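Local atomic coordinates of QdtA (Thermoanaerobacterium thermosaccharolyticum, PDB entry 4O9E), a protein that belongs to the WxcM-like branch of the cupin superfamily and binds thymidine-5'-diphosphate with residues of its antiparallel beta strands. Residues A[53-58]-A[118-123]; A[94-99]-A[126-131]. All coordinates share one frame; numbering follows the deposited sequence.

Interaction 1 of 2, residues A[53-58]-A[118-123]. With TYD (thymidine-5'-diphosphate), chain C.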
loop_
_atom_site.group_PDB
_atom_site.type_symbol
_atom_site.label_atom_id
_atom_site.label_comp_id
_atom_site.label_asym_id
_atom_site.label_seq_id
_atom_site.Cartn_x
_atom_site.Cartn_y
_atom_site.Cartn_z
ATOM N N HIS A 53 -7.866 -18.794 -2.497
ATOM C CA HIS A 53 -6.851 -19.171 -1.536
ATOM C C HIS A 53 -7.450 -20.057 -0.475
ATOM O O HIS A 53 -8.584 -19.887 -0.056
ATOM C CB HIS A 53 -6.223 -17.929 -0.900
ATOM C CG HIS A 53 -5.182 -17.303 -1.760
ATOM N ND1 HIS A 53 -5.470 -16.297 -2.656
ATOM C CD2 HIS A 53 -3.845 -17.511 -1.836
ATOM C CE1 HIS A 53 -4.357 -15.938 -3.273
ATOM N NE2 HIS A 53 -3.360 -16.670 -2.807
ATOM N N LYS A 54 -6.636 -21.006 -0.038
ATOM C CA LYS A 54 -7.018 -21.827 1.089
ATOM C C LYS A 54 -6.946 -21.191 2.470
ATOM O O LYS A 54 -7.842 -21.400 3.269
ATOM C CB LYS A 54 -6.178 -23.104 1.101
ATOM C CG LYS A 54 -6.654 -24.017 -0.010
ATOM C CD LYS A 54 -5.536 -24.369 -0.971
ATOM C CE LYS A 54 -4.715 -25.532 -0.465
ATOM N NZ LYS A 54 -3.638 -25.602 -1.488
ATOM N N LYS A 55 -5.881 -20.466 2.783
ATOM C CA LYS A 55 -5.732 -19.975 4.147
ATOM C C LYS A 55 -5.497 -18.472 4.249
ATOM O O LYS A 55 -5.730 -17.872 5.291
ATOM C CB LYS A 55 -4.579 -20.725 4.804
ATOM C CG LYS A 55 -4.982 -22.099 5.327
ATOM C CD LYS A 55 -3.808 -23.043 5.544
ATOM C CE LYS A 55 -2.483 -22.344 5.809
ATOM N NZ LYS A 55 -1.433 -22.854 4.878
ATOM N N LEU A 56 -5.121 -17.847 3.148
ATOM C CA LEU A 56 -4.786 -16.444 3.189
ATOM C C LEU A 56 -6.019 -15.616 3.486
ATOM O O LEU A 56 -7.089 -15.892 2.946
ATOM C CB LEU A 56 -4.223 -16.011 1.852
ATOM C CG LEU A 56 -3.740 -14.558 1.719
ATOM C CD1 LEU A 56 -2.491 -14.438 2.572
ATOM C CD2 LEU A 56 -3.465 -14.337 0.237
ATOM N N HIS A 57 -5.797 -14.536 4.228
ATOM C CA HIS A 57 -6.777 -13.459 4.364
ATOM C C HIS A 57 -6.204 -12.202 3.720
ATOM O O HIS A 57 -5.011 -11.912 3.857
ATOM C CB HIS A 57 -7.059 -13.153 5.829
ATOM C CG HIS A 57 -7.716 -14.285 6.542
ATOM N ND1 HIS A 57 -9.085 -14.413 6.630
ATOM C CD2 HIS A 57 -7.192 -15.371 7.155
ATOM C CE1 HIS A 57 -9.381 -15.548 7.237
ATOM N NE2 HIS A 57 -8.250 -16.145 7.557
ATOM N N GLN A 58 -7.032 -11.452 3.000
ATOM C CA GLN A 58 -6.472 -10.308 2.272
ATOM C C GLN A 58 -7.534 -9.216 2.184
ATOM O O GLN A 58 -8.730 -9.479 2.373
ATOM C CB GLN A 58 -5.915 -10.711 0.893
ATOM C CG GLN A 58 -6.952 -11.384 0.013
ATOM C CD GLN A 58 -6.426 -12.382 -1.007
ATOM O OE1 GLN A 58 -6.901 -13.519 -1.073
ATOM N NE2 GLN A 58 -5.513 -11.956 -1.855
ATOM N N GLU A 118 2.729 -20.127 -3.239
ATOM C CA GLU A 118 2.021 -20.561 -4.441
ATOM C C GLU A 118 1.175 -21.789 -4.125
ATOM O O GLU A 118 0.145 -22.003 -4.744
ATOM C CB GLU A 118 2.957 -20.775 -5.636
ATOM C CG GLU A 118 2.244 -21.165 -6.929
ATOM C CD GLU A 118 1.225 -20.152 -7.440
ATOM O OE1 GLU A 118 0.192 -20.616 -7.978
ATOM O OE2 GLU A 118 1.430 -18.914 -7.345
ATOM N N THR A 119 1.497 -22.514 -3.062
ATOM C CA THR A 119 0.757 -23.720 -2.737
ATOM C C THR A 119 -0.539 -23.410 -1.987
ATOM O O THR A 119 -1.339 -24.299 -1.699
ATOM C CB THR A 119 1.554 -24.690 -1.846
ATOM O OG1 THR A 119 1.499 -24.273 -0.479
ATOM C CG2 THR A 119 3.003 -24.832 -2.290
ATOM N N ASP A 120 -0.762 -22.158 -1.611
ATOM C CA ASP A 120 -2.012 -21.834 -0.944
ATOM C C ASP A 120 -3.065 -21.480 -1.991
ATOM O O ASP A 120 -4.226 -21.350 -1.621
ATOM C CB ASP A 120 -1.760 -20.668 0.033
ATOM C CG ASP A 120 -2.946 -20.373 0.918
ATOM O OD1 ASP A 120 -3.535 -21.313 1.489
ATOM O OD2 ASP A 120 -3.373 -19.196 0.993
ATOM N N TYR A 121 -2.647 -21.183 -3.222
ATOM C CA TYR A 121 -3.544 -20.732 -4.284
ATOM C C TYR A 121 -4.347 -21.922 -4.772
ATOM O O TYR A 121 -3.816 -23.026 -4.798
ATOM C CB TYR A 121 -2.815 -20.251 -5.536
ATOM C CG TYR A 121 -2.313 -18.833 -5.522
ATOM C CD1 TYR A 121 -1.243 -18.494 -4.716
ATOM C CD2 TYR A 121 -2.812 -17.873 -6.397
ATOM C CE1 TYR A 121 -0.704 -17.227 -4.734
ATOM C CE2 TYR A 121 -2.276 -16.599 -6.432
ATOM C CZ TYR A 121 -1.226 -16.282 -5.597
ATOM O OH TYR A 121 -0.663 -15.039 -5.568
ATOM N N ILE A 122 -5.605 -21.702 -5.135
ATOM C CA ILE A 122 -6.320 -22.640 -5.991
ATOM C C ILE A 122 -6.566 -22.015 -7.366
ATOM O O ILE A 122 -7.306 -21.051 -7.506
ATOM C CB ILE A 122 -7.647 -23.056 -5.353
ATOM C CG1 ILE A 122 -7.417 -23.852 -4.073
ATOM C CG2 ILE A 122 -8.355 -24.036 -6.268
ATOM C CD1 ILE A 122 -8.696 -24.096 -3.303
ATOM N N ARG A 123 -5.855 -22.468 -8.386
ATOM C CA ARG A 123 -5.936 -21.864 -9.715
ATOM C C ARG A 123 -6.772 -22.707 -10.697
ATOM O O ARG A 123 -7.145 -22.254 -11.777
ATOM C CB ARG A 123 -4.519 -21.711 -10.266
ATOM C CG ARG A 123 -3.603 -20.822 -9.435
ATOM C CD ARG A 123 -2.298 -20.631 -10.180
ATOM N NE ARG A 123 -1.415 -19.631 -9.589
ATOM C CZ ARG A 123 -1.502 -18.307 -9.692
ATOM N NH1 ARG A 123 -2.522 -17.700 -10.287
ATOM N NH2 ARG A 123 -0.555 -17.562 -9.131
HETATM P PA TYD C . -1.131 -13.699 -9.264
HETATM O O1A TYD C . -1.024 -15.017 -9.977
HETATM O O2A TYD C . -1.465 -13.585 -7.787
HETATM O O3A TYD C . -1.803 -12.451 -10.037
HETATM P PB TYD C . -3.346 -11.965 -10.083
HETATM O O1B TYD C . -3.774 -12.478 -11.449
HETATM O O2B TYD C . -3.201 -10.474 -10.039
HETATM O O3B TYD C . -4.105 -12.552 -8.911
HETATM O "O5'" TYD C . 0.404 -13.311 -9.519
HETATM C "C5'" TYD C . 1.107 -13.039 -10.722
HETATM C "C4'" TYD C . 2.557 -13.438 -10.454
HETATM O "O4'" TYD C . 3.201 -12.706 -9.409
HETATM C "C3'" TYD C . 2.680 -14.886 -10.010
HETATM O "O3'" TYD C . 3.711 -15.435 -10.824
HETATM C "C2'" TYD C . 3.235 -14.941 -8.593
HETATM C "C1'" TYD C . 3.826 -13.547 -8.431
HETATM N N1 TYD C . 3.616 -13.029 -7.076
HETATM C C2 TYD C . 4.620 -12.899 -6.205
HETATM O O2 TYD C . 5.780 -13.196 -6.538
HETATM N N3 TYD C . 4.436 -12.359 -4.987
HETATM C C4 TYD C . 3.188 -12.056 -4.584
HETATM O O4 TYD C . 3.018 -11.642 -3.427
HETATM C C5 TYD C . 2.118 -12.211 -5.451
HETATM C C5M TYD C . 0.714 -11.818 -5.098
HETATM C C6 TYD C . 2.372 -12.695 -6.726
HETATM O O HOH W 1 -2.366 -23.490 2.080
#
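His53 and Tyr121 face each other as an antiparallel non-hydrogen-bonded pair, with CA atoms 4.6 Å apart. His53 ends strand 47-53, and Tyr121 opens the short edge strand 121-122. One step on, Lys54 N donates a nearly straight bond of 2.9 Å to Asp120 O. The chain after His53 then curls round the carboxylate of Asp120. Lys55 N reaches the syn lone pair of Asp120 OD1 at 2.8 Å. Leu56 N meets Asp120 OD2 on its syn side at 3.1 Å, 19° out of the carboxylate plane. Asp120 CG lies anti to its backbone N (chi1 -172°), which turns the carboxylate toward this row of amides. A water links Asp120 OD1 to Lys55 NZ, while OD2 is met by the amide of Leu56. These bonds would tend to keep the aspartate ionised. Lys54 bends at chi2 and chi3, passes CD over Ile122 CG1, and brings NZ to Thr119 O at 2.7 Å.

In this cupin-like beta-sandwich the contact ties the loop between strands 47-53 and 58-64 to the 3-10 turn 118-120. On the shared face, the imidazole of His53 and the ring of Tyr121 lie side by side and point the same way. They form an edge-to-face pair with planes at 54°. His53 NE2 sits over the centre of the phenol ring, 3.3 Å from Tyr121 CE1. The other face of that ring has Glu118 OE2 toward its rim.

Tyr121 OH donates to O2A of thymidine-5'-diphosphate at 2.8 Å. Tyr121 CD2 sits over one face of the Arg123 guanidinium, whose NH2 donates to O1A of the same nucleotide. Glu118 holds that guanidinium in a salt bridge, and His51, Arg35, Arg48 and Gly49 also bind the nucleotide.

Interaction 2 of 2, residues A[94-99]-A[126-131]. Unlike the reference sequence in segment 94-99: Leu94 (reference Phe), Val95 (reference Leu). With TDR (thymine), chain D.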
loop_
_atom_site.group_PDB
_atom_site.type_symbol
_atom_site.label_atom_id
_atom_site.label_comp_id
_atom_site.label_asym_id
_atom_site.label_seq_id
_atom_site.Cartn_x
_atom_site.Cartn_y
_atom_site.Cartn_z
ATOM N N LEU A 94 -11.434 -19.345 0.239
ATOM C CA LEU A 94 -12.328 -20.124 -0.605
ATOM C C LEU A 94 -13.378 -19.290 -1.336
ATOM O O LEU A 94 -14.475 -19.751 -1.646
ATOM C CB LEU A 94 -12.946 -21.258 0.197
ATOM C CG LEU A 94 -12.000 -22.377 0.645
ATOM C CD1 LEU A 94 -12.872 -23.548 1.065
ATOM C CD2 LEU A 94 -11.054 -22.856 -0.449
ATOM N N VAL A 95 -13.006 -18.056 -1.645
ATOM C CA VAL A 95 -13.783 -17.241 -2.557
ATOM C C VAL A 95 -12.929 -17.124 -3.804
ATOM O O VAL A 95 -11.731 -16.840 -3.747
ATOM C CB VAL A 95 -13.991 -15.866 -1.926
ATOM C CG1 VAL A 95 -14.743 -14.919 -2.830
ATOM C CG2 VAL A 95 -14.692 -16.014 -0.593
ATOM N N TRP A 96 -13.592 -17.238 -4.945
ATOM C CA TRP A 96 -12.905 -17.202 -6.224
ATOM C C TRP A 96 -12.906 -15.760 -6.705
ATOM O O TRP A 96 -13.879 -15.023 -6.594
ATOM C CB TRP A 96 -13.547 -18.200 -7.200
ATOM C CG TRP A 96 -12.983 -18.183 -8.615
ATOM C CD1 TRP A 96 -13.331 -17.317 -9.628
ATOM C CD2 TRP A 96 -11.960 -19.022 -9.155
ATOM N NE1 TRP A 96 -12.571 -17.553 -10.746
ATOM C CE2 TRP A 96 -11.781 -18.644 -10.512
ATOM C CE3 TRP A 96 -11.228 -20.102 -8.657
ATOM C CZ2 TRP A 96 -10.844 -19.245 -11.340
ATOM C CZ3 TRP A 96 -10.341 -20.732 -9.497
ATOM C CH2 TRP A 96 -10.160 -20.314 -10.829
ATOM N N ARG A 97 -11.785 -15.248 -7.191
ATOM C CA ARG A 97 -11.947 -13.912 -7.731
ATOM C C ARG A 97 -11.306 -13.636 -9.083
ATOM O O ARG A 97 -10.307 -14.252 -9.435
ATOM C CB ARG A 97 -11.450 -12.864 -6.753
ATOM C CG ARG A 97 -9.957 -12.888 -6.497
ATOM C CD ARG A 97 -9.606 -11.574 -5.829
ATOM N NE ARG A 97 -8.166 -11.344 -5.815
ATOM C CZ ARG A 97 -7.343 -12.004 -5.018
ATOM N NH1 ARG A 97 -7.873 -12.889 -4.181
ATOM N NH2 ARG A 97 -6.044 -11.719 -5.057
ATOM N N GLU A 98 -11.826 -12.595 -9.730
ATOM C CA GLU A 98 -11.297 -12.140 -11.006
ATOM C C GLU A 98 -11.406 -10.627 -10.957
ATOM O O GLU A 98 -12.259 -10.077 -10.268
ATOM C CB GLU A 98 -12.040 -12.764 -12.191
ATOM C CG GLU A 98 -12.068 -14.287 -12.225
ATOM C CD GLU A 98 -13.202 -14.888 -13.049
ATOM O OE1 GLU A 98 -13.864 -14.089 -13.737
ATOM O OE2 GLU A 98 -13.449 -16.119 -13.005
ATOM N N MET A 99 -10.440 -9.954 -11.570
ATOM C CA MET A 99 -10.399 -8.495 -11.527
ATOM C C MET A 99 -10.353 -7.954 -12.957
ATOM O O MET A 99 -9.615 -8.460 -13.807
ATOM C CB MET A 99 -9.167 -8.049 -10.748
ATOM C CG MET A 99 -9.143 -8.660 -9.348
ATOM S SD MET A 99 -8.054 -10.089 -9.232
ATOM C CE MET A 99 -6.539 -9.145 -9.050
ATOM N N ASP A 126 -12.009 -26.291 -11.341
ATOM C CA ASP A 126 -12.773 -27.471 -10.905
ATOM C C ASP A 126 -12.404 -27.922 -9.481
ATOM O O ASP A 126 -13.230 -28.381 -8.690
ATOM C CB ASP A 126 -12.587 -28.630 -11.890
ATOM C CG ASP A 126 -13.208 -28.378 -13.255
ATOM O OD1 ASP A 126 -14.185 -27.636 -13.444
ATOM O OD2 ASP A 126 -12.658 -28.934 -14.215
ATOM N N PHE A 127 -11.136 -27.774 -9.115
ATOM C CA PHE A 127 -10.744 -28.112 -7.745
ATOM C C PHE A 127 -11.292 -27.021 -6.823
ATOM O O PHE A 127 -11.889 -27.329 -5.784
ATOM C CB PHE A 127 -9.241 -28.403 -7.632
ATOM C CG PHE A 127 -8.781 -28.703 -6.224
ATOM C CD1 PHE A 127 -9.111 -29.906 -5.603
ATOM C CD2 PHE A 127 -8.000 -27.787 -5.512
ATOM C CE1 PHE A 127 -8.682 -30.183 -4.314
ATOM C CE2 PHE A 127 -7.562 -28.059 -4.222
ATOM C CZ PHE A 127 -7.923 -29.252 -3.617
ATOM N N TYR A 128 -11.250 -25.753 -7.223
ATOM C CA TYR A 128 -11.972 -24.736 -6.446
ATOM C C TYR A 128 -13.424 -25.116 -6.100
ATOM O O TYR A 128 -13.833 -25.115 -4.935
ATOM C CB TYR A 128 -11.944 -23.362 -7.120
ATOM C CG TYR A 128 -12.848 -22.436 -6.337
ATOM C CD1 TYR A 128 -12.470 -21.994 -5.066
ATOM C CD2 TYR A 128 -14.117 -22.097 -6.809
ATOM C CE1 TYR A 128 -13.326 -21.233 -4.298
ATOM C CE2 TYR A 128 -14.960 -21.314 -6.058
ATOM C CZ TYR A 128 -14.561 -20.891 -4.807
ATOM O OH TYR A 128 -15.438 -20.152 -4.064
ATOM N N ILE A 129 -14.248 -25.391 -7.112
ATOM C CA ILE A 129 -15.657 -25.684 -6.872
ATOM C C ILE A 129 -15.770 -26.930 -6.010
ATOM O O ILE A 129 -16.605 -26.967 -5.128
ATOM C CB ILE A 129 -16.454 -25.827 -8.189
ATOM C CG1 ILE A 129 -16.595 -24.465 -8.882
ATOM C CG2 ILE A 129 -17.779 -26.558 -8.007
ATOM C CD1 ILE A 129 -17.561 -23.453 -8.310
ATOM N N ASP A 130 -14.952 -27.949 -6.219
ATOM C CA ASP A 130 -15.048 -29.109 -5.329
ATOM C C ASP A 130 -14.765 -28.774 -3.858
ATOM O O ASP A 130 -15.382 -29.340 -2.952
ATOM C CB ASP A 130 -13.995 -30.160 -5.690
ATOM C CG ASP A 130 -14.383 -31.036 -6.864
ATOM O OD1 ASP A 130 -15.562 -31.043 -7.273
ATOM O OD2 ASP A 130 -13.487 -31.757 -7.354
ATOM N N GLU A 131 -13.774 -27.919 -3.615
ATOM C CA GLU A 131 -13.412 -27.605 -2.229
ATOM C C GLU A 131 -14.447 -26.664 -1.648
ATOM O O GLU A 131 -14.838 -26.836 -0.497
ATOM C CB GLU A 131 -12.024 -26.972 -2.124
ATOM C CG GLU A 131 -10.865 -27.912 -2.405
ATOM C CD GLU A 131 -10.848 -29.037 -1.386
ATOM O OE1 GLU A 131 -10.588 -28.755 -0.198
ATOM O OE2 GLU A 131 -11.179 -30.177 -1.775
HETATM N N1 TDR D . -14.589 -20.835 -15.751
HETATM C C2 TDR D . -13.744 -19.953 -15.215
HETATM O O2 TDR D . -12.509 -20.103 -15.350
HETATM N N3 TDR D . -14.226 -18.913 -14.530
HETATM C C4 TDR D . -15.541 -18.729 -14.378
HETATM O O4 TDR D . -15.856 -17.713 -13.721
HETATM C C5 TDR D . -16.509 -19.705 -14.963
HETATM C CM5 TDR D . -18.015 -19.724 -14.929
HETATM C C6 TDR D . -15.922 -20.753 -15.651
#
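Tyr128 and Trp96 meet obliquely, with the tyrosine ring and the six-membered indole ring 5.5 Å apart at their centroids and their planes at 47°. The methylene of Trp96 and CE3 of its indole both pack on the tyrosine. Trp96 CB lies over one face of the phenol, displaced toward the rim, as a CH-pi contact 3.8 Å from the ring centroid. Farther out on the tryptophan, CE3 packs 3.7 Å from Tyr128 CG and also touches Tyr128 CB. Tyr128 CG is anti to its backbone N (chi1 173°), which carries the phenol from the helix to the loop just before strand 96-100. There Tyr128 OH donates to Leu94 O at 2.6 Å. The hydroxyl stands above the carbonyl plane, 46° out of it. The bond therefore does not follow a lone pair, and CE1 of the same ring lies only 3.2 Å from Leu94 O.

The motif is a C-terminal helix, 125-136, laid against one sheet of a cupin beta-sandwich. Ile122, Ser52 and Ile73 also touch Tyr128, so the ring is buried between the helix and the sheet. The Leu94 side chain reaches about one helical turn on, with CD1 4.1 Å from Glu131 O. The side chain of Glu131 has its own partner, Lys134.

On the pyrrole side of the indole, Trp96 NE1 donates to Glu98 OE2 at 2.8 Å. The carboxylate oxygen is met on its anti side and lies close to the indole plane. This bond, the indole packing and Arg70 together restrain both groups. Tyr125 adds an edge-to-face contact to Trp96. The same OE2 accepts a hydrogen bond from N3 of a bound thymine at 3.3 Å. Arg70 holds the other oxygen, OE1, in a salt bridge, and Lys72 also binds the thymine.

From the N terminus, strand 47-53 runs into segment 53-58. The chain then passes through strands 58-64, 67-73, 76-82 and 87-91 to reach segment 94-99. After strand 107-112 comes segment 118-123, where interaction 1 closes its loop. The helix segment 126-131 follows at once and closes interaction 2 back onto 94-99. The four segments alternate, so the two loops cross. Both contacts belong to the sheet that holds strands 47-53, 96-100 and 121-122. His53 O lies 2.9 Å from Leu94 N, a probable hydrogen bond between the two contacts. Strand 121-122 leads into the helix after a short link, so they adjoin along the chain as well as in space.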